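Long-range contacts in diphthine synthase (Entamoeba histolytica, PDB 3I4T), which probably methylates the modified histidine precursor of diphthamide on elongation factor 2, using S-adenosylmethionine as methyl donor: residues A[249-260]-A[281-289]; A[147-155]-A[166-174]. All coordinates share one frame; numbering follows the deposited sequence.

Interaction 2 comes first along the chain and closes before interaction 1 opens. Both belong to the half of the chain built on the mixed sheet, which follows the five-stranded parallel sheet in sequence. Interaction 2 sets helix 166-175 against strand 152-154, the strand paired in parallel with 180-187; interaction 1 sets the tail behind helix 278-284 against strand 248-253, reached from 180-187 through 267-271 and 235-240. Their centres lie 20 Å apart and their nearest atoms about 8 Å, without touching. Helix 211-225 packs on side chains of both. The second subunit lies near Gln283 and Tyr286 in interaction 1 and near Gln150, Thr151, Ile172 and Asn173 in interaction 2. The two contacts thus cover different strands of one mixed sheet.

Interaction 1: A[249-260]-A[281-289]; sequences IVYGKMKDLLHY and LDQLEYFKY
The backbone N of Tyr251 donates to Phe287 O over 2.8 Å in an almost straight bond, although the donor stands well above the carbonyl plane. Tyr251 O accepts in turn two residues further along segment 281-289, taking the N-H of Tyr289 at 2.9 Å with a more bent geometry. Together they make a single beta bridge, Tyr251 with Lys288, by which the tail following helix 278-284 joins the edge of strand 248-253; the strand's other side is bonded to 235-240.

Side chains pack around this bridge. The Tyr251 ring, whose CG stands anti to the backbone N (chi1 179°), lies against Leu284 of helix 278-284: Leu284 CB sits over one face, 3.9 Å from the ring centroid, while Leu284 CD1 reaches the CZ side of the ring. Leu281 CD2 meets the hydroxyl oxygen of Tyr251 at 3.7 Å. On the Phe287 ring, Ile249 CG2 rests over one face, 3.5 Å from Phe287 CG, and Tyr286 CB covers the opposite face. Beyond the bridge, Tyr289 carries Asp256 CB over a face of its ring, the carboxylate lying nearly parallel to that ring (13°). Tyr260 approaches Tyr289 rim to rim, CD1 to CE1 3.5 Å, the planes steeply inclined at 75°, so the pair is not stacked. Val250 CG1 touches Tyr289 CB at 3.8 Å.

With just two hydrogen bonds between the segments, the polar chemistry fixes the register at one point, and CH-pi and apolar contacts of three aromatic residues, Tyr251, Phe287 and Tyr289, supply most of the remaining hold.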
loop_
_atom_site.group_PDB
_atom_site.type_symbol
_atom_site.label_atom_id
_atom_site.label_comp_id
_atom_site.label_asym_id
_atom_site.label_seq_id
_atom_site.Cartn_x
_atom_site.Cartn_y
_atom_site.Cartn_z
ATOM N N ILE A 249 7.779 -17.384 0.371
ATOM C CA ILE A 249 7.466 -16.936 1.732
ATOM C C ILE A 249 7.761 -18.048 2.733
ATOM O O ILE A 249 7.230 -19.152 2.601
ATOM C CB ILE A 249 5.976 -16.542 1.877
ATOM C CG1 ILE A 249 5.611 -15.407 0.924
ATOM C CG2 ILE A 249 5.643 -16.163 3.315
ATOM C CD1 ILE A 249 4.122 -15.126 0.873
ATOM N N VAL A 250 8.603 -17.763 3.730
ATOM C CA VAL A 250 8.919 -18.739 4.771
ATOM C C VAL A 250 8.682 -18.132 6.126
ATOM O O VAL A 250 9.158 -17.040 6.405
ATOM C CB VAL A 250 10.392 -19.243 4.703
ATOM C CG1 VAL A 250 10.622 -20.360 5.699
ATOM C CG2 VAL A 250 10.718 -19.749 3.324
ATOM N N TYR A 251 7.949 -18.858 6.966
ATOM C CA TYR A 251 7.683 -18.465 8.350
ATOM C C TYR A 251 8.452 -19.392 9.283
ATOM O O TYR A 251 8.228 -20.607 9.292
ATOM C CB TYR A 251 6.191 -18.565 8.621
ATOM C CG TYR A 251 5.730 -18.209 10.033
ATOM C CD1 TYR A 251 6.001 -16.965 10.586
ATOM C CD2 TYR A 251 4.977 -19.119 10.786
ATOM C CE1 TYR A 251 5.560 -16.644 11.855
ATOM C CE2 TYR A 251 4.523 -18.805 12.052
ATOM C CZ TYR A 251 4.818 -17.569 12.581
ATOM O OH TYR A 251 4.367 -17.249 13.841
ATOM N N GLY A 252 9.359 -18.823 10.065
ATOM C CA GLY A 252 10.190 -19.631 10.947
ATOM C C GLY A 252 11.086 -18.807 11.849
ATOM O O GLY A 252 11.048 -17.568 11.827
ATOM N N LYS A 253 11.892 -19.512 12.643
ATOM C CA LYS A 253 12.800 -18.893 13.598
ATOM C C LYS A 253 13.883 -18.102 12.890
ATOM O O LYS A 253 14.281 -18.435 11.780
ATOM C CB LYS A 253 13.439 -19.950 14.514
ATOM C CG LYS A 253 12.451 -20.829 15.255
ATOM C CD LYS A 253 13.039 -21.421 16.533
ATOM C CE LYS A 253 12.255 -22.659 17.006
ATOM N NZ LYS A 253 12.871 -23.930 16.477
ATOM N N MET A 254 14.367 -17.058 13.552
ATOM C CA MET A 254 15.477 -16.260 13.043
ATOM C C MET A 254 16.707 -17.097 12.761
ATOM O O MET A 254 17.345 -16.898 11.729
ATOM C CB MET A 254 15.799 -15.102 13.986
ATOM C CG MET A 254 14.636 -14.117 14.089
ATOM S SD MET A 254 15.053 -12.435 14.613
ATOM C CE MET A 254 15.804 -11.802 13.117
ATOM N N LYS A 255 17.022 -18.043 13.650
ATOM C CA LYS A 255 18.190 -18.918 13.462
ATOM C C LYS A 255 18.025 -19.870 12.289
ATOM O O LYS A 255 19.014 -20.292 11.693
ATOM C CB LYS A 255 18.518 -19.719 14.724
ATOM C CG LYS A 255 17.426 -20.682 15.187
ATOM C CD LYS A 255 17.815 -21.384 16.476
ATOM C CE LYS A 255 16.823 -22.479 16.822
ATOM N NZ LYS A 255 17.178 -23.192 18.092
ATOM N N ASP A 256 16.781 -20.205 11.958
ATOM C CA ASP A 256 16.509 -21.104 10.843
ATOM C C ASP A 256 16.494 -20.358 9.523
ATOM O O ASP A 256 16.962 -20.872 8.501
ATOM C CB ASP A 256 15.194 -21.841 11.062
ATOM C CG ASP A 256 15.292 -22.883 12.148
ATOM O OD1 ASP A 256 16.330 -23.574 12.233
ATOM O OD2 ASP A 256 14.334 -23.027 12.927
ATOM N N LEU A 257 15.965 -19.141 9.544
ATOM C CA LEU A 257 15.881 -18.326 8.336
ATOM C C LEU A 257 17.218 -17.690 7.970
ATOM O O LEU A 257 17.506 -17.475 6.798
ATOM C CB LEU A 257 14.733 -17.306 8.431
ATOM C CG LEU A 257 13.396 -17.750 7.815
ATOM C CD1 LEU A 257 12.857 -19.018 8.421
ATOM C CD2 LEU A 257 12.357 -16.659 7.902
ATOM N N LEU A 258 18.044 -17.428 8.980
ATOM C CA LEU A 258 19.445 -17.012 8.786
ATOM C C LEU A 258 20.237 -17.801 7.708
ATOM O O LEU A 258 21.094 -17.233 7.025
ATOM C CB LEU A 258 20.184 -17.070 10.125
ATOM C CG LEU A 258 21.673 -16.725 10.241
ATOM C CD1 LEU A 258 21.995 -15.302 9.772
ATOM C CD2 LEU A 258 22.150 -16.942 11.684
ATOM N N HIS A 259 19.947 -19.092 7.552
ATOM C CA HIS A 259 20.722 -19.943 6.643
ATOM C C HIS A 259 19.882 -20.466 5.507
ATOM O O HIS A 259 20.358 -21.233 4.662
ATOM C CB HIS A 259 21.330 -21.123 7.400
ATOM C CG HIS A 259 22.232 -20.709 8.515
ATOM N ND1 HIS A 259 23.442 -20.088 8.298
ATOM C CD2 HIS A 259 22.088 -20.799 9.859
ATOM C CE1 HIS A 259 24.010 -19.817 9.461
ATOM N NE2 HIS A 259 23.208 -20.238 10.423
ATOM N N TYR A 260 18.624 -20.062 5.490
ATOM C CA TYR A 260 17.737 -20.454 4.418
ATOM C C TYR A 260 18.091 -19.707 3.118
ATOM O O TYR A 260 18.378 -18.513 3.139
ATOM C CB TYR A 260 16.288 -20.197 4.839
ATOM C CG TYR A 260 15.282 -20.826 3.922
ATOM C CD1 TYR A 260 14.721 -22.059 4.218
ATOM C CD2 TYR A 260 14.891 -20.184 2.753
ATOM C CE1 TYR A 260 13.795 -22.644 3.363
ATOM C CE2 TYR A 260 13.978 -20.749 1.899
ATOM C CZ TYR A 260 13.429 -21.978 2.202
ATOM O OH TYR A 260 12.510 -22.528 1.335
ATOM N N LEU A 281 -2.240 -16.612 12.293
ATOM C CA LEU A 281 -1.444 -17.821 12.484
ATOM C C LEU A 281 -1.856 -18.928 11.498
ATOM O O LEU A 281 -1.000 -19.626 10.943
ATOM C CB LEU A 281 -1.555 -18.324 13.934
ATOM C CG LEU A 281 -0.710 -17.649 15.029
ATOM C CD1 LEU A 281 -1.019 -18.223 16.406
ATOM C CD2 LEU A 281 0.798 -17.715 14.749
ATOM N N ASP A 282 -3.163 -19.069 11.269
ATOM C CA ASP A 282 -3.662 -20.068 10.335
ATOM C C ASP A 282 -3.088 -19.855 8.921
ATOM O O ASP A 282 -2.805 -20.824 8.207
ATOM C CB ASP A 282 -5.197 -20.090 10.306
ATOM C CG ASP A 282 -5.827 -20.531 11.638
ATOM O OD1 ASP A 282 -5.135 -21.108 12.510
ATOM O OD2 ASP A 282 -7.038 -20.276 11.820
ATOM N N GLN A 283 -2.895 -18.600 8.519
ATOM C CA GLN A 283 -2.345 -18.339 7.194
ATOM C C GLN A 283 -0.836 -18.529 7.155
ATOM O O GLN A 283 -0.298 -19.082 6.187
ATOM C CB GLN A 283 -2.753 -16.958 6.675
ATOM C CG GLN A 283 -4.256 -16.797 6.406
ATOM C CD GLN A 283 -4.819 -17.878 5.501
ATOM O OE1 GLN A 283 -4.286 -18.146 4.429
ATOM N NE2 GLN A 283 -5.902 -18.499 5.927
ATOM N N LEU A 284 -0.154 -18.089 8.211
ATOM C CA LEU A 284 1.302 -18.202 8.292
ATOM C C LEU A 284 1.772 -19.647 8.224
ATOM O O LEU A 284 2.853 -19.927 7.695
ATOM C CB LEU A 284 1.833 -17.548 9.568
ATOM C CG LEU A 284 1.746 -16.017 9.576
ATOM C CD1 LEU A 284 1.880 -15.490 10.989
ATOM C CD2 LEU A 284 2.775 -15.384 8.635
ATOM N N GLU A 285 0.953 -20.546 8.773
ATOM C CA GLU A 285 1.299 -21.955 8.923
ATOM C C GLU A 285 1.565 -22.609 7.570
ATOM O O GLU A 285 2.406 -23.496 7.463
ATOM C CB GLU A 285 0.204 -22.694 9.704
ATOM C CG GLU A 285 0.492 -24.160 9.990
ATOM C CD GLU A 285 1.674 -24.366 10.923
ATOM O OE1 GLU A 285 1.877 -23.551 11.856
ATOM O OE2 GLU A 285 2.411 -25.357 10.722
ATOM N N TYR A 286 0.880 -22.131 6.535
ATOM C CA TYR A 286 1.142 -22.554 5.156
ATOM C C TYR A 286 2.585 -22.345 4.684
ATOM O O TYR A 286 3.003 -22.949 3.686
ATOM C CB TYR A 286 0.197 -21.834 4.192
ATOM C CG TYR A 286 -1.240 -22.280 4.316
ATOM C CD1 TYR A 286 -1.696 -23.451 3.668
ATOM C CD2 TYR A 286 -2.153 -21.547 5.074
ATOM C CE1 TYR A 286 -3.029 -23.864 3.774
ATOM C CE2 TYR A 286 -3.487 -21.957 5.189
ATOM C CZ TYR A 286 -3.914 -23.108 4.541
ATOM O OH TYR A 286 -5.228 -23.504 4.658
ATOM N N PHE A 287 3.333 -21.491 5.386
ATOM C CA PHE A 287 4.688 -21.144 4.982
ATOM C C PHE A 287 5.703 -21.593 6.015
ATOM O O PHE A 287 6.863 -21.217 5.931
ATOM C CB PHE A 287 4.829 -19.634 4.740
ATOM C CG PHE A 287 3.711 -19.037 3.944
ATOM C CD1 PHE A 287 3.497 -19.417 2.619
ATOM C CD2 PHE A 287 2.867 -18.088 4.520
ATOM C CE1 PHE A 287 2.447 -18.870 1.878
ATOM C CE2 PHE A 287 1.813 -17.528 3.792
ATOM C CZ PHE A 287 1.599 -17.921 2.468
ATOM N N LYS A 288 5.253 -22.390 6.978
ATOM C CA LYS A 288 6.099 -22.888 8.059
ATOM C C LYS A 288 7.365 -23.573 7.543
ATOM O O LYS A 288 7.308 -24.357 6.595
ATOM C CB LYS A 288 5.304 -23.871 8.919
ATOM C CG LYS A 288 5.867 -24.116 10.297
ATOM C CD LYS A 288 5.146 -23.272 11.318
ATOM C CE LYS A 288 5.425 -23.755 12.730
ATOM N NZ LYS A 288 4.572 -22.997 13.694
ATOM N N TYR A 289 8.495 -23.279 8.188
ATOM C CA TYR A 289 9.807 -23.811 7.800
ATOM C C TYR A 289 10.016 -25.315 8.110
ATOM O O TYR A 289 9.648 -25.801 9.192
ATOM C CB TYR A 289 10.944 -22.970 8.436
ATOM C CG TYR A 289 12.321 -23.611 8.327
ATOM C CD1 TYR A 289 13.109 -23.423 7.192
ATOM C CD2 TYR A 289 12.818 -24.434 9.347
ATOM C CE1 TYR A 289 14.357 -24.021 7.072
ATOM C CE2 TYR A 289 14.068 -25.039 9.237
ATOM C CZ TYR A 289 14.828 -24.826 8.089
ATOM O OH TYR A 289 16.062 -25.417 7.957
#

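Interaction 2: A[147-155]-A[166-174]; sequences RFGQTVSVC and YYPKIKINR
Val152 and Tyr166 meet in the close-packed part of the contact, CB to CB at 3.7 Å, their side chains crossing at about a right angle. Tyr166 CG stands between its backbone N and carbonyl carbon (chi1 54°), which turns the ring along the strand to Val154; there CG2 lies over the centre of one face, 4.0 Å from the centroid. Ser153 O approaches the same ring obliquely, and the hydroxyl of Tyr166 bonds to Gln217 of helix 211-225. Val152 also sends CG2 to Ile170 CG1 at 4.1 Å.

Strand 152-154, helix 166-175 and strand 180-187 form a beta-alpha-beta unit, and the contact joins its first strand to its helix; the axes of segments 152-154 and 166-174 run at 142°, nearer antiparallel than parallel. Ahead of the strand, the amide of Asn173 pairs with the backbone of Gln150: ND2 gives to Gln150 O at 3.0 Å, on a lone pair in the carbonyl plane, whereas Gln150 N reaches Asn173 OD1 at a longer 3.3 Å. Asn173 ND2 also bonds to Thr180 OG1, tying the helix to the third element. A water molecule forms a three-way link, accepting from Gln150 NE2 at 2.7 Å and donating to Lys169 O and to Asn173 OD1, the oxygen that already takes Gln150 N.

The looser side is that of the exposed Lys169 side chain, whose extended chain crosses the Gln150 amide, Lys169 CG 3.8 Å from Gln150 NE2.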
loop_
_atom_site.group_PDB
_atom_site.type_symbol
_atom_site.label_atom_id
_atom_site.label_comp_id
_atom_site.label_asym_id
_atom_site.label_seq_id
_atom_site.Cartn_x
_atom_site.Cartn_y
_atom_site.Cartn_z
ATOM N N ARG A 147 -2.587 -3.882 11.367
ATOM C CA ARG A 147 -1.749 -4.092 12.543
ATOM C C ARG A 147 -0.267 -3.739 12.353
ATOM O O ARG A 147 0.503 -3.859 13.280
ATOM C CB ARG A 147 -1.926 -5.512 13.081
ATOM C CG ARG A 147 -3.363 -5.829 13.539
ATOM C CD ARG A 147 -3.399 -7.085 14.392
ATOM N NE ARG A 147 -2.396 -6.989 15.452
ATOM C CZ ARG A 147 -1.902 -8.016 16.140
ATOM N NH1 ARG A 147 -2.307 -9.263 15.908
ATOM N NH2 ARG A 147 -0.992 -7.783 17.072
ATOM N N PHE A 148 0.131 -3.304 11.160
ATOM C CA PHE A 148 1.515 -2.856 10.931
ATOM C C PHE A 148 1.796 -1.478 11.527
ATOM O O PHE A 148 1.062 -0.511 11.267
ATOM C CB PHE A 148 1.900 -2.922 9.441
ATOM C CG PHE A 148 2.358 -4.291 9.018
ATOM C CD1 PHE A 148 1.432 -5.299 8.745
ATOM C CD2 PHE A 148 3.703 -4.596 8.956
ATOM C CE1 PHE A 148 1.848 -6.577 8.395
ATOM C CE2 PHE A 148 4.127 -5.872 8.615
ATOM C CZ PHE A 148 3.194 -6.866 8.334
ATOM N N GLY A 149 2.848 -1.414 12.341
ATOM C CA GLY A 149 3.333 -0.169 12.941
ATOM C C GLY A 149 4.206 0.521 11.915
ATOM O O GLY A 149 4.008 0.313 10.707
ATOM N N GLN A 150 5.185 1.320 12.368
ATOM C CA GLN A 150 6.044 2.026 11.415
ATOM C C GLN A 150 7.052 1.113 10.704
ATOM O O GLN A 150 7.538 0.123 11.271
ATOM C CB GLN A 150 6.685 3.274 12.018
ATOM C CG GLN A 150 7.963 3.104 12.821
ATOM C CD GLN A 150 8.394 4.420 13.486
ATOM O OE1 GLN A 150 8.667 5.422 12.806
ATOM N NE2 GLN A 150 8.450 4.421 14.816
ATOM N N THR A 151 7.327 1.454 9.445
ATOM C CA THR A 151 8.217 0.696 8.576
ATOM C C THR A 151 9.662 1.083 8.873
ATOM O O THR A 151 9.959 2.267 9.131
ATOM C CB THR A 151 7.848 0.952 7.101
ATOM O OG1 THR A 151 6.440 0.725 6.921
ATOM C CG2 THR A 151 8.643 0.069 6.141
ATOM N N VAL A 152 10.557 0.087 8.864
ATOM C CA VAL A 152 11.972 0.328 9.185
ATOM C C VAL A 152 12.904 -0.165 8.068
ATOM O O VAL A 152 12.533 -1.048 7.282
ATOM C CB VAL A 152 12.397 -0.280 10.547
ATOM C CG1 VAL A 152 11.542 0.258 11.664
ATOM C CG2 VAL A 152 12.349 -1.799 10.511
ATOM N N SER A 153 14.101 0.418 8.011
ATOM C CA SER A 153 15.098 0.091 6.979
ATOM C C SER A 153 16.405 -0.376 7.594
ATOM O O SER A 153 16.959 0.283 8.484
ATOM C CB SER A 153 15.368 1.292 6.054
ATOM O OG SER A 153 14.260 1.528 5.192
ATOM N N VAL A 154 16.891 -1.518 7.113
ATOM C CA VAL A 154 18.201 -2.020 7.511
ATOM C C VAL A 154 19.217 -1.668 6.420
ATOM O O VAL A 154 18.964 -1.894 5.238
ATOM C CB VAL A 154 18.167 -3.534 7.823
ATOM C CG1 VAL A 154 19.551 -4.039 8.199
ATOM C CG2 VAL A 154 17.203 -3.808 8.970
ATOM N N CYS A 155 20.346 -1.094 6.834
ATOM C CA CYS A 155 21.400 -0.647 5.923
ATOM C C CYS A 155 22.610 -1.582 5.944
ATOM O O CYS A 155 22.822 -2.311 6.922
ATOM C CB CYS A 155 21.845 0.772 6.297
ATOM S SG CYS A 155 20.555 2.047 6.070
ATOM N N TYR A 166 16.855 1.584 13.410
ATOM C CA TYR A 166 15.624 0.831 13.276
ATOM C C TYR A 166 15.258 0.098 14.571
ATOM O O TYR A 166 14.078 -0.171 14.815
ATOM C CB TYR A 166 15.766 -0.195 12.152
ATOM C CG TYR A 166 16.971 -1.107 12.290
ATOM C CD1 TYR A 166 16.933 -2.234 13.109
ATOM C CD2 TYR A 166 18.143 -0.848 11.588
ATOM C CE1 TYR A 166 18.037 -3.069 13.227
ATOM C CE2 TYR A 166 19.242 -1.676 11.694
ATOM C CZ TYR A 166 19.183 -2.786 12.511
ATOM O OH TYR A 166 20.283 -3.606 12.614
ATOM N N TYR A 167 16.268 -0.212 15.386
ATOM C CA TYR A 167 16.116 -1.107 16.530
ATOM C C TYR A 167 15.112 -0.581 17.557
ATOM O O TYR A 167 14.160 -1.301 17.877
ATOM C CB TYR A 167 17.483 -1.458 17.157
ATOM C CG TYR A 167 17.447 -2.397 18.357
ATOM C CD1 TYR A 167 17.300 -3.779 18.195
ATOM C CD2 TYR A 167 17.589 -1.906 19.648
ATOM C CE1 TYR A 167 17.279 -4.641 19.294
ATOM C CE2 TYR A 167 17.571 -2.754 20.746
ATOM C CZ TYR A 167 17.416 -4.122 20.561
ATOM O OH TYR A 167 17.409 -4.960 21.661
ATOM N N PRO A 168 15.303 0.666 18.059
ATOM C CA PRO A 168 14.328 1.221 18.999
ATOM C C PRO A 168 12.927 1.321 18.409
ATOM O O PRO A 168 11.965 1.140 19.140
ATOM C CB PRO A 168 14.877 2.630 19.304
ATOM C CG PRO A 168 15.758 2.944 18.155
ATOM C CD PRO A 168 16.385 1.632 17.790
ATOM N N LYS A 169 12.814 1.602 17.112
ATOM C CA LYS A 169 11.503 1.637 16.439
ATOM C C LYS A 169 10.822 0.258 16.366
ATOM O O LYS A 169 9.594 0.175 16.427
ATOM C CB LYS A 169 11.617 2.223 15.033
ATOM C CG LYS A 169 12.140 3.654 14.972
ATOM C CD LYS A 169 12.271 4.128 13.521
ATOM C CE LYS A 169 12.952 5.494 13.471
ATOM N NZ LYS A 169 13.150 5.998 12.088
ATOM N N ILE A 170 11.604 -0.813 16.225
ATOM C CA ILE A 170 11.042 -2.169 16.285
ATOM C C ILE A 170 10.525 -2.458 17.703
ATOM O O ILE A 170 9.469 -3.077 17.872
ATOM C CB ILE A 170 12.057 -3.274 15.837
ATOM C CG1 ILE A 170 12.493 -3.052 14.382
ATOM C CG2 ILE A 170 11.444 -4.665 15.980
ATOM C CD1 ILE A 170 13.589 -3.983 13.915
ATOM N N LYS A 171 11.262 -1.980 18.703
ATOM C CA LYS A 171 10.887 -2.099 20.112
ATOM C C LYS A 171 9.518 -1.484 20.377
ATOM O O LYS A 171 8.658 -2.113 21.018
ATOM C CB LYS A 171 11.939 -1.443 21.021
ATOM C CG LYS A 171 11.811 -1.828 22.486
ATOM C CD LYS A 171 12.511 -0.830 23.398
ATOM C CE LYS A 171 12.483 -1.280 24.844
ATOM N NZ LYS A 171 11.121 -1.733 25.243
ATOM N N ILE A 172 9.320 -0.274 19.861
ATOM C CA ILE A 172 8.032 0.431 19.981
ATOM C C ILE A 172 6.879 -0.348 19.335
ATOM O O ILE A 172 5.795 -0.493 19.931
ATOM C CB ILE A 172 8.131 1.871 19.429
ATOM C CG1 ILE A 172 8.924 2.749 20.409
ATOM C CG2 ILE A 172 6.746 2.477 19.175
ATOM C CD1 ILE A 172 9.443 4.042 19.797
ATOM N N ASN A 173 7.115 -0.872 18.138
ATOM C CA ASN A 173 6.100 -1.650 17.449
ATOM C C ASN A 173 5.709 -2.869 18.267
ATOM O O ASN A 173 4.529 -3.186 18.403
ATOM C CB ASN A 173 6.596 -2.092 16.079
ATOM C CG ASN A 173 6.479 -1.007 15.032
ATOM O OD1 ASN A 173 6.001 0.098 15.311
ATOM N ND2 ASN A 173 6.897 -1.324 13.807
ATOM N N ARG A 174 6.712 -3.534 18.833
ATOM C CA ARG A 174 6.478 -4.760 19.554
ATOM C C ARG A 174 5.886 -4.543 20.945
ATOM O O ARG A 174 4.897 -5.180 21.281
ATOM C CB ARG A 174 7.704 -5.677 19.486
ATOM C CG ARG A 174 7.609 -6.519 18.206
ATOM C CD ARG A 174 8.803 -7.337 17.862
ATOM N NE ARG A 174 9.076 -8.399 18.820
ATOM C CZ ARG A 174 8.589 -9.635 18.767
ATOM N NH1 ARG A 174 7.759 -10.007 17.812
ATOM N NH2 ARG A 174 8.944 -10.505 19.690
HETATM O O HOH W 1 7.458 2.222 15.962
#